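Local coordinates for protein phosphoribosylaminoimidazole-succinocarboxamide synthase (Saccharomyces cerevisiae, PDB 2CNQ) that catalyses the ATP-dependent joining of L-aspartate to the carboxylate of CAIR, giving SAICAR in the de novo purine biosynthesis pathway, at residues 56-61 with 234-239; 53-57 with 292-296; 118-124 with 214-220. All coordinates share one frame; numbering follows the deposited sequence.

Contact 1: 56-61 with 234-239; sequences LLTKLS and EVLTPD. With AMZ (aminoimidazole 4-carboxamide ribonucleotide), chain C.
Ser61 and Val235 bring the two backbones closest, CA atoms 4.7 Å apart. Residues 56-61 form a helical turn and a half. Residues 234-239 form no regular helix or strand, where strand 228-245 is interrupted, and Leu236 takes a left-handed backbone conformation (phi 49°, psi 54°). One hydrogen bond crosses the gap, from Val235 N to Ser61 OG at 3.2 Å. Ser61 OG in turn donates to Leu57 O at 2.8 Å, on the opposite face of that carbonyl from Ser61 N. With chi1 at -70°, OG lies beside its own backbone N, where it can turn back to the helix and still meet Val235. Replacing Ser61 by alanine would remove OG, which is likely to leave Val235 N without its acceptor and Leu57 O with one donor fewer. Leu57 CD2 packs on Thr237 CB at 3.6 Å, while its CD1 touches Asp239 OD1. Leu60 CD2 lies 3.3 Å from Leu236 O, and both it and Leu56 CD2 reach Pro238 CD. Thr237 OG1 donates to Glu234 OE2 at 2.7 Å, meeting the carboxylate from above its plane. Arg21 forms a salt bridge to the same oxygen. Asp239 forms a salt bridge with Lys53 and a hydrogen bond with Tyr292; Asp239 O lies 3.1 Å from AMZ N3. The buried carboxylates thus have polar partners beside the leucines, and the helix packs behind the AMZ pocket wall.

Contact 2: 53-57 with 292-296; sequences KGILL and YIEAY
Leu56 carries most of the apolar packing here, against Tyr292, Ile293 and Tyr296. Its CD1 does most of the touching. It lies 3.5 Å from Tyr292 O and also meets Ile293 CG1 and Tyr296 CB. CG is anti to the backbone N (chi1 -173°), which sends the branched end across to the other helix. The Leu56 and Tyr296 side chains run antiparallel alongside each other. The Tyr296 ring stays beside Leu56 CG, with its CD2 4.1 Å away. At the other end of the contact, Lys53 CE comes to 3.6 Å from Tyr292 CE1. The two side chains run obliquely to one another. Leu57 CD2 approaches the edge of the same tyrosine ring, at 4.3 Å from CE1.

This is the packing of two nearly parallel helices. The axes of the two short segments are 10.6 Å apart at closest approach and differ by 23° in direction. Residues 53-57 are the first turn of helix 53-67, and residues 292-296 belong to helix 282-300 near the C-terminus of the chain.

Polar groups next to this apolar patch hold the ends of Lys53 and Tyr292. Lys53 runs extended to CE and bends at chi4 (-83°), and its NZ forms a salt bridge with Asp239 and a hydrogen bond with Arg38 O. Tyr292 OH is hydrogen-bonded to the other oxygen of Asp239, so one carboxylate holds the ends of both. Further out, Trp304 touches Leu56 and Ile293, and Pro238 also packs on Tyr292.

Contact 3: 118-124 with 214-220; sequences EVIVRGY and ADTKFEF. With AMZ (aminoimidazole 4-carboxamide ribonucleotide), chain C; ADP (adenosine-5'-diphosphate), chain B.
Glu118 and Glu219 lie side by side, pointing the same way, their carboxylate planes 64° apart, and Glu118 OE2 is 3.5 Å from Glu219 OE1. One water site, modelled in two positions too close to be filled together, lies between Glu118 OE1 and Glu219 OE1. Lys217 NZ forms a salt bridge with Glu219 OE1 at 2.8 Å and another with Asp233; its positive charge probably offsets some of the crowding of acids. Glu219 OE2 accepts from the ribose O2' of ADP at 2.6 Å.

The two strands are antiparallel neighbours in the central mixed sheet. Val119-Phe218 and Val121-Thr216 are hydrogen-bonded pairs. Ile120-Lys217 and Arg122-Asp215 are non-hydrogen-bonded pairs, and their side chains face AMZ.

Arg122 extends from CG to NE and meets the phosphate with the guanidinium edge that bears NH1 and NH2. NH1 donates to AMZ OP2 at 2.9 Å, and NH2 to OP1 almost straight (172°). The Asp215 carboxylate stands nearly perpendicular to the guanidinium, and Asp215 OD2 accepts from AMZ ribose hydroxyl O2 at 2.6 Å. Asp215 OD1 makes a long salt bridge to Arg122 NH1 and pairs also with Arg242. A water that accepts from Arg122 NH1 lies close to Asp215 OD1 and probably links them. Ile120 CD1 packs against imidazole C5. On the other face, Val119 CG1 lies over the Phe220 ring in a CH-pi contact. Val119 and Val121 also pack on helix 185-209.

Contacts 1 and 2 start from the same helix, 53-67, and share Leu56 and Leu57. Their centres are about 7 Å apart. Asp239 of contact 1 joins them directly through Lys53 and Tyr292 of contact 2. Contact 3 lies about 13 Å from contact 1 and about 18 Å from contact 2, centre to centre. It belongs to the mixed sheet, where strand 211-223 neighbours the interrupted strand 228-245. Leu236 packs there on Thr216 and Phe218, and Val235 on Phe218. Along the chain the segments come as 53-61, 118-124, 214-220, 234-239, 292-296. Distant parts of the sequence thus meet at AMZ, with helix 53-67 packed against the 234-239 segment.

Contact 1: 56-61 with 234-239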
loop_
_atom_site.group_PDB
_atom_site.type_symbol
_atom_site.label_atom_id
_atom_site.label_comp_id
_atom_site.label_asym_id
_atom_site.label_seq_id
_atom_site.Cartn_x
_atom_site.Cartn_y
_atom_site.Cartn_z
ATOM N N LEU A 56 3.917 10.572 3.988
ATOM C CA LEU A 56 4.672 9.825 2.996
ATOM C C LEU A 56 3.791 8.918 2.222
ATOM O O LEU A 56 3.889 8.846 0.996
ATOM C CB LEU A 56 5.780 9.089 3.681
ATOM C CG LEU A 56 6.758 8.408 2.760
ATOM C CD1 LEU A 56 8.077 8.356 3.432
ATOM C CD2 LEU A 56 6.341 7.026 2.382
ATOM N N LEU A 57 2.902 8.214 2.876
ATOM C CA LEU A 57 2.043 7.305 2.142
ATOM C C LEU A 57 1.193 8.059 1.180
ATOM O O LEU A 57 0.932 7.582 0.093
ATOM C CB LEU A 57 1.164 6.542 3.078
ATOM C CG LEU A 57 1.854 5.734 4.143
ATOM C CD1 LEU A 57 0.821 5.088 4.997
ATOM C CD2 LEU A 57 2.814 4.754 3.574
ATOM N N THR A 58 0.737 9.216 1.586
ATOM C CA THR A 58 -0.095 10.023 0.763
ATOM C C THR A 58 0.668 10.515 -0.414
ATOM O O THR A 58 0.264 10.360 -1.545
ATOM C CB THR A 58 -0.653 11.176 1.576
ATOM O OG1 THR A 58 -1.447 10.671 2.633
ATOM C CG2 THR A 58 -1.512 12.062 0.754
ATOM N N LYS A 59 1.789 11.158 -0.154
ATOM C CA LYS A 59 2.552 11.742 -1.217
ATOM C C LYS A 59 3.061 10.707 -2.183
ATOM O O LYS A 59 3.073 10.910 -3.367
ATOM C CB LYS A 59 3.717 12.501 -0.608
ATOM C CG LYS A 59 3.305 13.659 0.281
ATOM C CD LYS A 59 2.462 14.746 -0.385
ATOM C CE LYS A 59 1.971 15.732 0.691
ATOM N NZ LYS A 59 1.428 16.994 0.110
ATOM N N LEU A 60 3.485 9.586 -1.671
ATOM C CA LEU A 60 3.991 8.551 -2.536
ATOM C C LEU A 60 2.861 7.984 -3.367
ATOM O O LEU A 60 3.016 7.745 -4.532
ATOM C CB LEU A 60 4.702 7.508 -1.732
ATOM C CG LEU A 60 5.447 6.467 -2.532
ATOM C CD1 LEU A 60 6.322 7.044 -3.604
ATOM C CD2 LEU A 60 6.259 5.656 -1.586
ATOM N N SER A 61 1.723 7.790 -2.742
ATOM C CA SER A 61 0.585 7.373 -3.519
ATOM C C SER A 61 0.312 8.335 -4.619
ATOM O O SER A 61 0.053 7.936 -5.732
ATOM C CB SER A 61 -0.645 7.283 -2.657
ATOM O OG SER A 61 -0.589 6.210 -1.759
ATOM N N GLU A 234 -3.966 3.120 -1.417
ATOM C CA GLU A 234 -2.635 3.595 -1.570
ATOM C C GLU A 234 -1.937 2.772 -2.613
ATOM O O GLU A 234 -2.304 1.656 -2.895
ATOM C CB GLU A 234 -1.879 3.549 -0.260
ATOM C CG GLU A 234 -1.521 2.152 0.161
ATOM C CD GLU A 234 -0.820 2.096 1.469
ATOM O OE1 GLU A 234 -1.000 1.066 2.146
ATOM O OE2 GLU A 234 -0.095 3.030 1.812
ATOM N N VAL A 235 -0.903 3.356 -3.154
ATOM C CA VAL A 235 -0.208 2.753 -4.266
ATOM C C VAL A 235 1.263 2.807 -4.001
ATOM O O VAL A 235 1.814 3.871 -3.823
ATOM C CB VAL A 235 -0.532 3.471 -5.555
ATOM C CG1 VAL A 235 0.167 2.776 -6.678
ATOM C CG2 VAL A 235 -2.007 3.536 -5.784
ATOM N N LEU A 236 1.861 1.636 -4.013
ATOM C CA LEU A 236 3.305 1.470 -4.020
ATOM C C LEU A 236 3.930 2.324 -2.956
ATOM O O LEU A 236 4.879 3.062 -3.168
ATOM C CB LEU A 236 3.858 1.711 -5.398
ATOM C CG LEU A 236 3.605 0.535 -6.303
ATOM C CD1 LEU A 236 3.659 0.958 -7.741
ATOM C CD2 LEU A 236 4.610 -0.557 -6.032
ATOM N N THR A 237 3.432 2.137 -1.755
ATOM C CA THR A 237 4.049 2.721 -0.603
ATOM C C THR A 237 4.809 1.652 0.111
ATOM O O THR A 237 4.672 0.488 -0.149
ATOM C CB THR A 237 3.055 3.343 0.321
ATOM O OG1 THR A 237 2.416 2.288 1.027
ATOM C CG2 THR A 237 2.055 4.208 -0.395
ATOM N N PRO A 238 5.601 2.026 1.102
ATOM C CA PRO A 238 6.349 1.023 1.819
ATOM C C PRO A 238 5.508 0.287 2.801
ATOM O O PRO A 238 5.971 -0.678 3.360
ATOM C CB PRO A 238 7.513 1.798 2.429
ATOM C CG PRO A 238 7.476 3.140 1.763
ATOM C CD PRO A 238 6.043 3.374 1.462
ATOM N N ASP A 239 4.253 0.694 2.981
ATOM C CA ASP A 239 3.301 -0.164 3.654
ATOM C C ASP A 239 2.782 -1.210 2.700
ATOM O O ASP A 239 2.584 -2.338 3.086
ATOM C CB ASP A 239 2.103 0.624 4.168
ATOM C CG ASP A 239 2.278 1.212 5.504
ATOM O OD1 ASP A 239 1.314 1.831 5.977
ATOM O OD2 ASP A 239 3.295 1.013 6.150
HETATM O O5 AMZ C . -2.176 -4.211 3.556
HETATM C C6 AMZ C . -2.346 -5.369 3.237
HETATM N N2 AMZ C . -3.431 -6.066 3.553
HETATM C C3A AMZ C . -1.352 -6.071 2.448
HETATM C C7A AMZ C . -0.153 -5.567 2.046
HETATM N N3 AMZ C . 0.403 -4.347 2.167
HETATM N N1 AMZ C . -1.467 -7.344 2.031
HETATM C C5 AMZ C . -0.367 -7.623 1.369
HETATM N N AMZ C . 0.456 -6.549 1.385
HETATM C C1 AMZ C . 1.723 -6.455 0.705
HETATM C C2 AMZ C . 2.912 -6.736 1.575
HETATM C C3 AMZ C . 3.923 -7.232 0.582
HETATM O O2 AMZ C . 4.471 -6.090 -0.038
HETATM O O1 AMZ C . 3.294 -5.563 2.262
HETATM O O AMZ C . 1.729 -7.476 -0.252
HETATM C C AMZ C . 3.043 -7.992 -0.397
HETATM C C4 AMZ C . 3.039 -9.471 -0.196
HETATM O O3 AMZ C . 2.901 -9.738 1.191
HETATM P P AMZ C . 3.050 -11.246 1.689
HETATM O OP1 AMZ C . 1.842 -11.991 1.225
HETATM O O4 AMZ C . 3.099 -11.116 3.193
HETATM O OP2 AMZ C . 4.295 -11.839 1.115
#

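Contact 2: 53-57 with 292-296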
loop_
_atom_site.group_PDB
_atom_site.type_symbol
_atom_site.label_atom_id
_atom_site.label_comp_id
_atom_site.label_asym_id
_atom_site.label_seq_id
_atom_site.Cartn_x
_atom_site.Cartn_y
_atom_site.Cartn_z
ATOM N N LYS A 53 4.584 9.465 8.619
ATOM C CA LYS A 53 4.436 8.334 7.728
ATOM C C LYS A 53 3.246 8.508 6.841
ATOM O O LYS A 53 3.301 8.172 5.679
ATOM C CB LYS A 53 4.315 7.096 8.562
ATOM C CG LYS A 53 4.036 5.851 7.773
ATOM C CD LYS A 53 4.057 4.653 8.671
ATOM C CE LYS A 53 3.536 3.432 7.988
ATOM N NZ LYS A 53 2.057 3.369 8.024
ATOM N N GLY A 54 2.140 8.988 7.392
ATOM C CA GLY A 54 0.970 9.133 6.585
ATOM C C GLY A 54 1.110 10.143 5.511
ATOM O O GLY A 54 0.515 10.021 4.451
ATOM N N ILE A 55 1.892 11.171 5.756
ATOM C CA ILE A 55 2.200 12.112 4.707
ATOM C C ILE A 55 2.954 11.388 3.611
ATOM O O ILE A 55 2.679 11.532 2.453
ATOM C CB ILE A 55 2.995 13.270 5.260
ATOM C CG1 ILE A 55 2.116 14.068 6.227
ATOM C CG2 ILE A 55 3.489 14.118 4.127
ATOM C CD1 ILE A 55 2.846 15.153 6.930
ATOM N N LEU A 56 3.917 10.572 3.988
ATOM C CA LEU A 56 4.672 9.825 2.996
ATOM C C LEU A 56 3.791 8.918 2.222
ATOM O O LEU A 56 3.889 8.846 0.996
ATOM C CB LEU A 56 5.780 9.089 3.681
ATOM C CG LEU A 56 6.758 8.408 2.760
ATOM C CD1 LEU A 56 8.077 8.356 3.432
ATOM C CD2 LEU A 56 6.341 7.026 2.382
ATOM N N LEU A 57 2.902 8.214 2.876
ATOM C CA LEU A 57 2.043 7.305 2.142
ATOM C C LEU A 57 1.193 8.059 1.180
ATOM O O LEU A 57 0.932 7.582 0.093
ATOM C CB LEU A 57 1.164 6.542 3.078
ATOM C CG LEU A 57 1.854 5.734 4.143
ATOM C CD1 LEU A 57 0.821 5.088 4.997
ATOM C CD2 LEU A 57 2.814 4.754 3.574
ATOM N N TYR A 292 11.420 4.244 5.037
ATOM C CA TYR A 292 10.319 4.668 4.218
ATOM C C TYR A 292 10.718 5.873 3.435
ATOM O O TYR A 292 10.387 5.986 2.268
ATOM C CB TYR A 292 9.107 4.993 5.063
ATOM C CG TYR A 292 8.260 3.815 5.422
ATOM C CD1 TYR A 292 6.909 3.894 5.228
ATOM C CD2 TYR A 292 8.782 2.657 5.953
ATOM C CE1 TYR A 292 6.087 2.847 5.560
ATOM C CE2 TYR A 292 7.971 1.616 6.296
ATOM C CZ TYR A 292 6.620 1.723 6.109
ATOM O OH TYR A 292 5.867 0.675 6.478
ATOM N N ILE A 293 11.381 6.811 4.088
ATOM C CA ILE A 293 11.765 8.021 3.389
ATOM C C ILE A 293 12.762 7.715 2.307
ATOM O O ILE A 293 12.700 8.312 1.262
ATOM C CB ILE A 293 12.253 9.044 4.400
ATOM C CG1 ILE A 293 11.051 9.591 5.155
ATOM C CG2 ILE A 293 13.011 10.146 3.714
ATOM C CD1 ILE A 293 11.390 10.364 6.389
ATOM N N GLU A 294 13.670 6.790 2.539
ATOM C CA GLU A 294 14.607 6.446 1.499
ATOM C C GLU A 294 13.891 5.865 0.314
ATOM O O GLU A 294 14.194 6.191 -0.811
ATOM C CB GLU A 294 15.641 5.506 2.038
ATOM C CG GLU A 294 16.668 5.089 1.026
ATOM C CD GLU A 294 17.573 6.202 0.556
ATOM O OE1 GLU A 294 18.398 5.909 -0.310
ATOM O OE2 GLU A 294 17.547 7.304 1.084
ATOM N N ALA A 295 12.932 4.989 0.560
ATOM C CA ALA A 295 12.158 4.476 -0.535
ATOM C C ALA A 295 11.489 5.616 -1.260
ATOM O O ALA A 295 11.494 5.671 -2.469
ATOM C CB ALA A 295 11.144 3.500 -0.061
ATOM N N TYR A 296 10.861 6.496 -0.513
ATOM C CA TYR A 296 10.177 7.612 -1.101
ATOM C C TYR A 296 11.095 8.412 -1.957
ATOM O O TYR A 296 10.772 8.756 -3.067
ATOM C CB TYR A 296 9.583 8.477 0.001
ATOM C CG TYR A 296 9.030 9.745 -0.512
ATOM C CD1 TYR A 296 9.813 10.879 -0.608
ATOM C CD2 TYR A 296 7.736 9.823 -0.957
ATOM C CE1 TYR A 296 9.308 12.037 -1.126
ATOM C CE2 TYR A 296 7.236 10.969 -1.479
ATOM C CZ TYR A 296 8.029 12.067 -1.562
ATOM O OH TYR A 296 7.501 13.206 -2.099
#

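Contact 3: 118-124 with 214-220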
loop_
_atom_site.group_PDB
_atom_site.type_symbol
_atom_site.label_atom_id
_atom_site.label_comp_id
_atom_site.label_asym_id
_atom_site.label_seq_id
_atom_site.Cartn_x
_atom_site.Cartn_y
_atom_site.Cartn_z
ATOM N N GLU A 118 -7.091 -8.224 -2.075
ATOM C CA GLU A 118 -5.803 -7.583 -2.032
ATOM C C GLU A 118 -5.128 -7.992 -3.310
ATOM O O GLU A 118 -4.865 -9.155 -3.550
ATOM C CB GLU A 118 -4.984 -8.041 -0.872
ATOM C CG GLU A 118 -5.630 -7.921 0.445
ATOM C CD GLU A 118 -5.947 -6.522 0.875
ATOM O OE1 GLU A 118 -6.416 -6.411 2.027
ATOM O OE2 GLU A 118 -5.771 -5.538 0.165
ATOM N N VAL A 119 -4.912 -7.031 -4.171
ATOM C CA VAL A 119 -4.415 -7.299 -5.506
ATOM C C VAL A 119 -2.920 -7.249 -5.445
ATOM O O VAL A 119 -2.299 -6.252 -5.740
ATOM C CB VAL A 119 -5.018 -6.328 -6.485
ATOM C CG1 VAL A 119 -4.492 -6.566 -7.869
ATOM C CG2 VAL A 119 -6.532 -6.437 -6.462
ATOM N N ILE A 120 -2.351 -8.343 -4.996
ATOM C CA ILE A 120 -0.936 -8.444 -4.814
ATOM C C ILE A 120 -0.312 -8.897 -6.089
ATOM O O ILE A 120 -0.776 -9.817 -6.737
ATOM C CB ILE A 120 -0.616 -9.389 -3.697
ATOM C CG1 ILE A 120 -1.165 -8.855 -2.399
ATOM C CG2 ILE A 120 0.853 -9.670 -3.597
ATOM C CD1 ILE A 120 -1.303 -9.903 -1.349
ATOM N N VAL A 121 0.767 -8.239 -6.460
ATOM C CA VAL A 121 1.619 -8.664 -7.534
ATOM C C VAL A 121 2.978 -8.884 -6.976
ATOM O O VAL A 121 3.485 -8.065 -6.252
ATOM C CB VAL A 121 1.675 -7.653 -8.664
ATOM C CG1 VAL A 121 2.571 -8.176 -9.761
ATOM C CG2 VAL A 121 0.313 -7.378 -9.186
ATOM N N ARG A 122 3.552 -10.012 -7.338
ATOM C CA ARG A 122 4.880 -10.363 -6.919
ATOM C C ARG A 122 5.778 -10.436 -8.111
ATOM O O ARG A 122 5.561 -11.210 -9.008
ATOM C CB ARG A 122 4.897 -11.674 -6.215
ATOM C CG ARG A 122 3.930 -11.735 -5.075
ATOM C CD ARG A 122 3.970 -13.085 -4.432
ATOM N NE ARG A 122 2.909 -13.222 -3.473
ATOM C CZ ARG A 122 2.995 -12.881 -2.220
ATOM N NH1 ARG A 122 4.122 -12.520 -1.678
ATOM N NH2 ARG A 122 1.908 -12.929 -1.491
ATOM N N GLY A 123 6.802 -9.628 -8.104
ATOM C CA GLY A 123 7.843 -9.759 -9.090
ATOM C C GLY A 123 8.940 -10.674 -8.671
ATOM O O GLY A 123 9.666 -11.206 -9.508
ATOM N N TYR A 124 9.080 -10.857 -7.378
ATOM C CA TYR A 124 10.163 -11.563 -6.775
ATOM C C TYR A 124 9.583 -12.368 -5.679
ATOM O O TYR A 124 8.596 -11.995 -5.052
ATOM C CB TYR A 124 11.169 -10.601 -6.198
ATOM C CG TYR A 124 11.819 -9.746 -7.224
ATOM C CD1 TYR A 124 11.138 -8.707 -7.823
ATOM C CD2 TYR A 124 13.119 -9.969 -7.596
ATOM C CE1 TYR A 124 11.746 -7.937 -8.765
ATOM C CE2 TYR A 124 13.723 -9.181 -8.539
ATOM C CZ TYR A 124 13.032 -8.182 -9.120
ATOM O OH TYR A 124 13.602 -7.379 -10.053
ATOM N N ALA A 214 9.800 -5.642 -4.918
ATOM C CA ALA A 214 9.697 -7.061 -4.856
ATOM C C ALA A 214 8.283 -7.516 -5.085
ATOM O O ALA A 214 8.033 -8.464 -5.806
ATOM C CB ALA A 214 10.162 -7.546 -3.544
ATOM N N ASP A 215 7.365 -6.828 -4.447
ATOM C CA ASP A 215 5.980 -7.148 -4.512
ATOM C C ASP A 215 5.215 -5.939 -4.036
ATOM O O ASP A 215 5.767 -4.990 -3.511
ATOM C CB ASP A 215 5.681 -8.417 -3.727
ATOM C CG ASP A 215 6.091 -8.374 -2.304
ATOM O OD1 ASP A 215 6.337 -9.467 -1.783
ATOM O OD2 ASP A 215 6.098 -7.294 -1.706
ATOM N N THR A 216 3.922 -5.982 -4.248
ATOM C CA THR A 216 3.100 -4.892 -3.837
ATOM C C THR A 216 1.676 -5.354 -3.792
ATOM O O THR A 216 1.303 -6.284 -4.459
ATOM C CB THR A 216 3.228 -3.723 -4.815
ATOM O OG1 THR A 216 2.723 -2.548 -4.217
ATOM C CG2 THR A 216 2.521 -3.935 -6.098
ATOM N N LYS A 217 0.899 -4.646 -3.007
ATOM C CA LYS A 217 -0.513 -4.832 -2.908
ATOM C C LYS A 217 -1.200 -3.630 -3.420
ATOM O O LYS A 217 -1.039 -2.548 -2.887
ATOM C CB LYS A 217 -0.889 -5.091 -1.469
ATOM C CG LYS A 217 -2.363 -5.310 -1.243
ATOM C CD LYS A 217 -3.192 -4.079 -1.039
ATOM C CE LYS A 217 -2.912 -3.420 0.265
ATOM N NZ LYS A 217 -3.630 -2.132 0.427
ATOM N N PHE A 218 -1.964 -3.807 -4.465
ATOM C CA PHE A 218 -2.854 -2.793 -4.963
ATOM C C PHE A 218 -4.231 -3.084 -4.428
ATOM O O PHE A 218 -4.557 -4.189 -4.102
ATOM C CB PHE A 218 -2.927 -2.839 -6.469
ATOM C CG PHE A 218 -1.659 -2.579 -7.189
ATOM C CD1 PHE A 218 -0.975 -1.405 -7.029
ATOM C CD2 PHE A 218 -1.176 -3.500 -8.070
ATOM C CE1 PHE A 218 0.135 -1.154 -7.769
ATOM C CE2 PHE A 218 -0.048 -3.259 -8.807
ATOM C CZ PHE A 218 0.605 -2.096 -8.659
ATOM N N GLU A 219 -5.049 -2.062 -4.447
ATOM C CA GLU A 219 -6.456 -2.201 -4.311
ATOM C C GLU A 219 -7.107 -1.572 -5.480
ATOM O O GLU A 219 -6.716 -0.519 -5.939
ATOM C CB GLU A 219 -6.975 -1.579 -3.040
ATOM C CG GLU A 219 -6.409 -2.245 -1.833
ATOM C CD GLU A 219 -7.049 -1.853 -0.549
ATOM O OE1 GLU A 219 -6.393 -2.071 0.487
ATOM O OE2 GLU A 219 -8.182 -1.348 -0.579
ATOM N N PHE A 220 -8.105 -2.259 -5.966
ATOM C CA PHE A 220 -8.867 -1.803 -7.088
ATOM C C PHE A 220 -10.309 -1.682 -6.717
ATOM O O PHE A 220 -10.842 -2.481 -5.972
ATOM C CB PHE A 220 -8.803 -2.828 -8.205
ATOM C CG PHE A 220 -7.474 -3.005 -8.900
ATOM C CD1 PHE A 220 -6.430 -2.114 -8.786
ATOM C CD2 PHE A 220 -7.275 -4.097 -9.719
ATOM C CE1 PHE A 220 -5.263 -2.336 -9.496
ATOM C CE2 PHE A 220 -6.106 -4.266 -10.431
ATOM C CZ PHE A 220 -5.133 -3.389 -10.325
HETATM O O5 AMZ C . -2.176 -4.211 3.556
HETATM C C6 AMZ C . -2.346 -5.369 3.237
HETATM N N2 AMZ C . -3.431 -6.066 3.553
HETATM C C3A AMZ C . -1.352 -6.071 2.448
HETATM C C7A AMZ C . -0.153 -5.567 2.046
HETATM N N3 AMZ C . 0.403 -4.347 2.167
HETATM N N1 AMZ C . -1.467 -7.344 2.031
HETATM C C5 AMZ C . -0.367 -7.623 1.369
HETATM N N AMZ C . 0.456 -6.549 1.385
HETATM C C1 AMZ C . 1.723 -6.455 0.705
HETATM C C2 AMZ C . 2.912 -6.736 1.575
HETATM C C3 AMZ C . 3.923 -7.232 0.582
HETATM O O2 AMZ C . 4.471 -6.090 -0.038
HETATM O O1 AMZ C . 3.294 -5.563 2.262
HETATM O O AMZ C . 1.729 -7.476 -0.252
HETATM C C AMZ C . 3.043 -7.992 -0.397
HETATM C C4 AMZ C . 3.039 -9.471 -0.196
HETATM O O3 AMZ C . 2.901 -9.738 1.191
HETATM P P AMZ C . 3.050 -11.246 1.689
HETATM O OP1 AMZ C . 1.842 -11.991 1.225
HETATM O O4 AMZ C . 3.099 -11.116 3.193
HETATM O OP2 AMZ C . 4.295 -11.839 1.115
HETATM P PB ADP B . -6.741 -1.302 6.264
HETATM O O1B ADP B . -5.586 -1.499 5.397
HETATM O O2B ADP B . -7.860 -2.191 5.920
HETATM O O3B ADP B . -6.540 -1.367 7.698
HETATM P PA ADP B . -6.502 1.491 5.726
HETATM O O1A ADP B . -5.500 1.308 4.674
HETATM O O2A ADP B . -6.097 2.044 7.008
HETATM O O3A ADP B . -7.296 0.155 5.964
HETATM O "O5'" ADP B . -7.679 2.396 5.215
HETATM C "C5'" ADP B . -8.150 2.449 3.887
HETATM C "C4'" ADP B . -9.489 1.779 3.811
HETATM O "O4'" ADP B . -10.212 2.454 2.784
HETATM C "C3'" ADP B . -9.428 0.345 3.383
HETATM O "O3'" ADP B . -10.568 -0.343 3.837
HETATM C "C2'" ADP B . -9.528 0.454 1.885
HETATM O "O2'" ADP B . -9.929 -0.724 1.261
HETATM C "C1'" ADP B . -10.537 1.532 1.763
HETATM N N9 ADP B . -10.547 2.262 0.531
HETATM C C8 ADP B . -9.486 2.627 -0.192
HETATM N N7 ADP B . -9.804 3.375 -1.215
HETATM C C5 ADP B . -11.140 3.490 -1.150
HETATM C C6 ADP B . -12.111 4.175 -1.916
HETATM N N6 ADP B . -11.768 4.905 -2.958
HETATM N N1 ADP B . -13.396 4.023 -1.617
HETATM C C2 ADP B . -13.731 3.319 -0.540
HETATM N N3 ADP B . -12.911 2.702 0.298
HETATM C C4 ADP B . -11.622 2.790 -0.027
HETATM O O HOH W 1 -6.527 -3.781 2.558
HETATM O O HOH W 2 -7.556 -3.891 2.027
HETATM O O HOH W 3 6.611 -11.826 -3.076
#